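Long-range contact in A-type flavoprotein (Giardia intestinalis, PDB 2Q9U), which scavenges O2 as a flavodiiron protein, probably passing electrons from its flavin mononucleotide to a mu-oxo-bridged pair of iron atoms: residues A[61-69]-A[94-102]. Numbering follows the deposited sequence.
Sequences FAEEWLSRI and LKDHYHKFT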
loop_
_atom_site.group_PDB
_atom_site.type_symbol
_atom_site.label_atom_id
_atom_site.label_comp_id
_atom_site.label_asym_id
_atom_site.label_seq_id
_atom_site.Cartn_x
_atom_site.Cartn_y
_atom_site.Cartn_z
ATOM N N PHE A 61 -13.720 -20.646 -0.969
ATOM C CA PHE A 61 -14.394 -20.841 -2.264
ATOM C C PHE A 61 -15.104 -22.184 -2.382
ATOM O O PHE A 61 -15.525 -22.576 -3.482
ATOM C CB PHE A 61 -13.338 -20.692 -3.382
ATOM C CG PHE A 61 -12.600 -19.392 -3.311
ATOM C CD1 PHE A 61 -13.204 -18.212 -3.759
ATOM C CD2 PHE A 61 -11.326 -19.324 -2.754
ATOM C CE1 PHE A 61 -12.531 -16.961 -3.678
ATOM C CE2 PHE A 61 -10.639 -18.087 -2.663
ATOM C CZ PHE A 61 -11.247 -16.906 -3.135
ATOM N N ALA A 62 -15.251 -22.875 -1.242
ATOM C CA ALA A 62 -15.805 -24.223 -1.219
ATOM C C ALA A 62 -17.162 -24.352 -1.893
ATOM O O ALA A 62 -17.354 -25.274 -2.677
ATOM C CB ALA A 62 -15.882 -24.767 0.223
ATOM N N GLU A 63 -18.089 -23.429 -1.594
ATOM C CA GLU A 63 -19.475 -23.532 -2.098
ATOM C C GLU A 63 -19.549 -23.265 -3.583
ATOM O O GLU A 63 -20.346 -23.862 -4.295
ATOM C CB GLU A 63 -20.427 -22.570 -1.367
ATOM C CG GLU A 63 -20.632 -22.901 0.141
ATOM C CD GLU A 63 -21.320 -24.262 0.425
ATOM O OE1 GLU A 63 -22.001 -24.844 -0.466
ATOM O OE2 GLU A 63 -21.185 -24.758 1.575
ATOM N N GLU A 64 -18.698 -22.360 -4.050
ATOM C CA GLU A 64 -18.583 -22.148 -5.501
ATOM C C GLU A 64 -18.102 -23.394 -6.256
ATOM O O GLU A 64 -18.689 -23.789 -7.285
ATOM C CB GLU A 64 -17.683 -20.944 -5.779
ATOM C CG GLU A 64 -17.623 -20.572 -7.277
ATOM C CD GLU A 64 -16.708 -19.377 -7.595
ATOM O OE1 GLU A 64 -16.152 -18.708 -6.683
ATOM O OE2 GLU A 64 -16.528 -19.130 -8.801
ATOM N N TRP A 65 -17.035 -24.006 -5.753
ATOM C CA TRP A 65 -16.476 -25.250 -6.269
ATOM C C TRP A 65 -17.533 -26.369 -6.256
ATOM O O TRP A 65 -17.728 -27.096 -7.253
ATOM C CB TRP A 65 -15.285 -25.619 -5.385
ATOM C CG TRP A 65 -14.624 -26.963 -5.643
ATOM C CD1 TRP A 65 -14.015 -27.384 -6.804
ATOM C CD2 TRP A 65 -14.454 -28.035 -4.691
ATOM N NE1 TRP A 65 -13.504 -28.649 -6.626
ATOM C CE2 TRP A 65 -13.758 -29.071 -5.350
ATOM C CE3 TRP A 65 -14.863 -28.229 -3.360
ATOM C CZ2 TRP A 65 -13.445 -30.304 -4.719
ATOM C CZ3 TRP A 65 -14.544 -29.447 -2.730
ATOM C CH2 TRP A 65 -13.842 -30.460 -3.412
ATOM N N LEU A 66 -18.233 -26.507 -5.137
ATOM C CA LEU A 66 -19.255 -27.564 -5.041
ATOM C C LEU A 66 -20.388 -27.291 -6.043
ATOM O O LEU A 66 -20.919 -28.240 -6.645
ATOM C CB LEU A 66 -19.789 -27.643 -3.604
ATOM C CG LEU A 66 -18.760 -28.180 -2.591
ATOM C CD1 LEU A 66 -19.243 -28.008 -1.133
ATOM C CD2 LEU A 66 -18.395 -29.654 -2.885
ATOM N N SER A 67 -20.725 -26.008 -6.222
ATOM C CA SER A 67 -21.779 -25.598 -7.164
ATOM C C SER A 67 -21.418 -25.963 -8.601
ATOM O O SER A 67 -22.259 -26.478 -9.347
ATOM C CB SER A 67 -22.102 -24.103 -7.049
ATOM O OG SER A 67 -22.749 -23.856 -5.811
ATOM N N ARG A 68 -20.169 -25.687 -8.986
ATOM C CA ARG A 68 -19.679 -26.096 -10.300
ATOM C C ARG A 68 -19.686 -27.609 -10.505
ATOM O O ARG A 68 -20.115 -28.093 -11.554
ATOM C CB ARG A 68 -18.287 -25.521 -10.572
ATOM C CG ARG A 68 -18.269 -23.994 -10.603
ATOM C CD ARG A 68 -16.907 -23.549 -11.133
ATOM N NE ARG A 68 -16.701 -22.115 -10.975
ATOM C CZ ARG A 68 -17.226 -21.196 -11.776
ATOM N NH1 ARG A 68 -18.010 -21.572 -12.789
ATOM N NH2 ARG A 68 -16.968 -19.903 -11.555
ATOM N N ILE A 69 -19.239 -28.356 -9.500
ATOM C CA ILE A 69 -19.296 -29.820 -9.585
ATOM C C ILE A 69 -20.742 -30.324 -9.721
ATOM O O ILE A 69 -21.041 -31.132 -10.593
ATOM C CB ILE A 69 -18.619 -30.514 -8.363
ATOM C CG1 ILE A 69 -17.115 -30.217 -8.375
ATOM C CG2 ILE A 69 -18.767 -32.051 -8.467
ATOM C CD1 ILE A 69 -16.397 -30.587 -7.050
ATOM N N LEU A 94 -11.634 -29.328 1.765
ATOM C CA LEU A 94 -11.956 -30.679 2.216
ATOM C C LEU A 94 -12.170 -30.762 3.737
ATOM O O LEU A 94 -12.914 -31.632 4.205
ATOM C CB LEU A 94 -10.907 -31.692 1.768
ATOM C CG LEU A 94 -10.670 -31.856 0.261
ATOM C CD1 LEU A 94 -9.638 -32.938 0.026
ATOM C CD2 LEU A 94 -11.970 -32.105 -0.499
ATOM N N LYS A 95 -11.512 -29.888 4.501
ATOM C CA LYS A 95 -11.664 -29.906 5.972
ATOM C C LYS A 95 -13.133 -29.980 6.397
ATOM O O LYS A 95 -13.527 -30.872 7.149
ATOM C CB LYS A 95 -10.978 -28.704 6.630
ATOM C CG LYS A 95 -10.916 -28.816 8.147
ATOM C CD LYS A 95 -10.092 -27.704 8.773
ATOM C CE LYS A 95 -9.829 -27.998 10.245
ATOM N NZ LYS A 95 -11.045 -28.484 10.988
ATOM N N ASP A 96 -13.933 -29.038 5.909
ATOM C CA ASP A 96 -15.302 -28.873 6.382
ATOM C C ASP A 96 -16.278 -29.663 5.518
ATOM O O ASP A 96 -17.457 -29.788 5.851
ATOM C CB ASP A 96 -15.690 -27.393 6.395
ATOM C CG ASP A 96 -15.250 -26.685 7.662
ATOM O OD1 ASP A 96 -15.210 -27.338 8.726
ATOM O OD2 ASP A 96 -14.944 -25.477 7.594
ATOM N N HIS A 97 -15.879 -29.936 4.265
ATOM C CA HIS A 97 -16.774 -30.307 3.154
ATOM C C HIS A 97 -16.622 -31.688 2.532
ATOM O O HIS A 97 -17.311 -32.077 1.644
ATOM C CB HIS A 97 -16.732 -29.288 2.031
ATOM C CG HIS A 97 -17.139 -27.912 2.437
ATOM N ND1 HIS A 97 -16.242 -26.960 2.847
ATOM C CD2 HIS A 97 -18.342 -27.328 2.486
ATOM C CE1 HIS A 97 -16.876 -25.850 3.121
ATOM N NE2 HIS A 97 -18.153 -26.052 2.921
ATOM N N TYR A 98 -15.680 -32.421 2.982
ATOM C CA TYR A 98 -15.337 -33.644 2.267
ATOM C C TYR A 98 -16.466 -34.664 2.368
ATOM O O TYR A 98 -16.671 -35.471 1.462
ATOM C CB TYR A 98 -14.043 -34.241 2.822
ATOM C CG TYR A 98 -14.227 -34.996 4.119
ATOM C CD1 TYR A 98 -14.149 -34.345 5.343
ATOM C CD2 TYR A 98 -14.479 -36.362 4.119
ATOM C CE1 TYR A 98 -14.316 -35.032 6.530
ATOM C CE2 TYR A 98 -14.647 -37.057 5.300
ATOM C CZ TYR A 98 -14.565 -36.388 6.502
ATOM O OH TYR A 98 -14.733 -37.079 7.680
ATOM N N HIS A 99 -17.196 -34.619 3.477
ATOM C CA HIS A 99 -18.368 -35.497 3.676
ATOM C C HIS A 99 -19.452 -35.329 2.623
ATOM O O HIS A 99 -20.318 -36.195 2.487
ATOM C CB HIS A 99 -19.023 -35.246 5.033
ATOM C CG HIS A 99 -18.436 -36.045 6.144
ATOM N ND1 HIS A 99 -18.275 -37.413 6.073
ATOM C CD2 HIS A 99 -17.971 -35.669 7.359
ATOM C CE1 HIS A 99 -17.741 -37.844 7.203
ATOM N NE2 HIS A 99 -17.537 -36.805 7.994
ATOM N N LYS A 100 -19.422 -34.216 1.891
ATOM C CA LYS A 100 -20.462 -33.958 0.902
ATOM C C LYS A 100 -20.386 -34.916 -0.268
ATOM O O LYS A 100 -21.387 -35.131 -0.966
ATOM C CB LYS A 100 -20.466 -32.493 0.450
ATOM C CG LYS A 100 -20.750 -31.547 1.636
ATOM C CD LYS A 100 -20.905 -30.122 1.212
ATOM C CE LYS A 100 -21.207 -29.201 2.419
ATOM N NZ LYS A 100 -21.345 -27.778 1.955
ATOM N N PHE A 101 -19.205 -35.492 -0.485
ATOM C CA PHE A 101 -19.037 -36.522 -1.478
ATOM C C PHE A 101 -19.349 -37.867 -0.816
ATOM O O PHE A 101 -18.443 -38.624 -0.448
ATOM C CB PHE A 101 -17.613 -36.476 -2.053
ATOM C CG PHE A 101 -17.260 -35.146 -2.665
ATOM C CD1 PHE A 101 -17.663 -34.836 -3.974
ATOM C CD2 PHE A 101 -16.543 -34.201 -1.934
ATOM C CE1 PHE A 101 -17.332 -33.598 -4.546
ATOM C CE2 PHE A 101 -16.206 -32.958 -2.490
ATOM C CZ PHE A 101 -16.597 -32.660 -3.804
ATOM N N THR A 102 -20.649 -38.143 -0.670
ATOM C CA THR A 102 -21.150 -39.291 0.124
ATOM C C THR A 102 -20.551 -40.613 -0.292
ATOM O O THR A 102 -20.250 -41.489 0.539
ATOM C CB THR A 102 -22.674 -39.499 -0.065
ATOM O OG1 THR A 102 -23.311 -38.256 -0.358
ATOM C CG2 THR A 102 -23.262 -40.085 1.189
#
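CG of H97 and of F101 stands anti to the carbonyl carbon (chi1 near -60°), which carries both rings onto helix 62-72, where W65, its CG anti to the backbone N (chi1 174°), brings the six-membered ring of its indole, CH2 foremost, to F101. CZ of F101 is the hub of the apolar half: W65 CH2 lies 3.5 Å from it, and L66 CD2 and I69 CD1 also touch it. W65 and I69 come at the edge of the phenyl ring, whereas L66 approaches obliquely. The indole and phenyl planes are inclined at 61°. L94 CD2 adds a methyl contact to W65 CH2, and the indole NE1 is hydrogen-bonded to S43 OG. On the neighbouring turn the methyl of A62 sits over one face of the H97 imidazole, a CH-pi contact with CB 3.6 Å from the ring centroid; H97 ND1 bonds to the S93 carbonyl, which helps fix the ring's rotation. Along the more exposed border K100 runs across L66, its CD 3.6 Å from L66 CD1, and ends in a salt bridge from NZ to E63 OE2 (3.0 Å). E63 OE2 also lies near the H97 ring edge. The two helical segments belong to successive crossovers linking the parallel strands 52-54, 80-82 and 105-108, an arrangement of helices packed beside a sheet that belongs to the metallo-beta-lactamase-like fold.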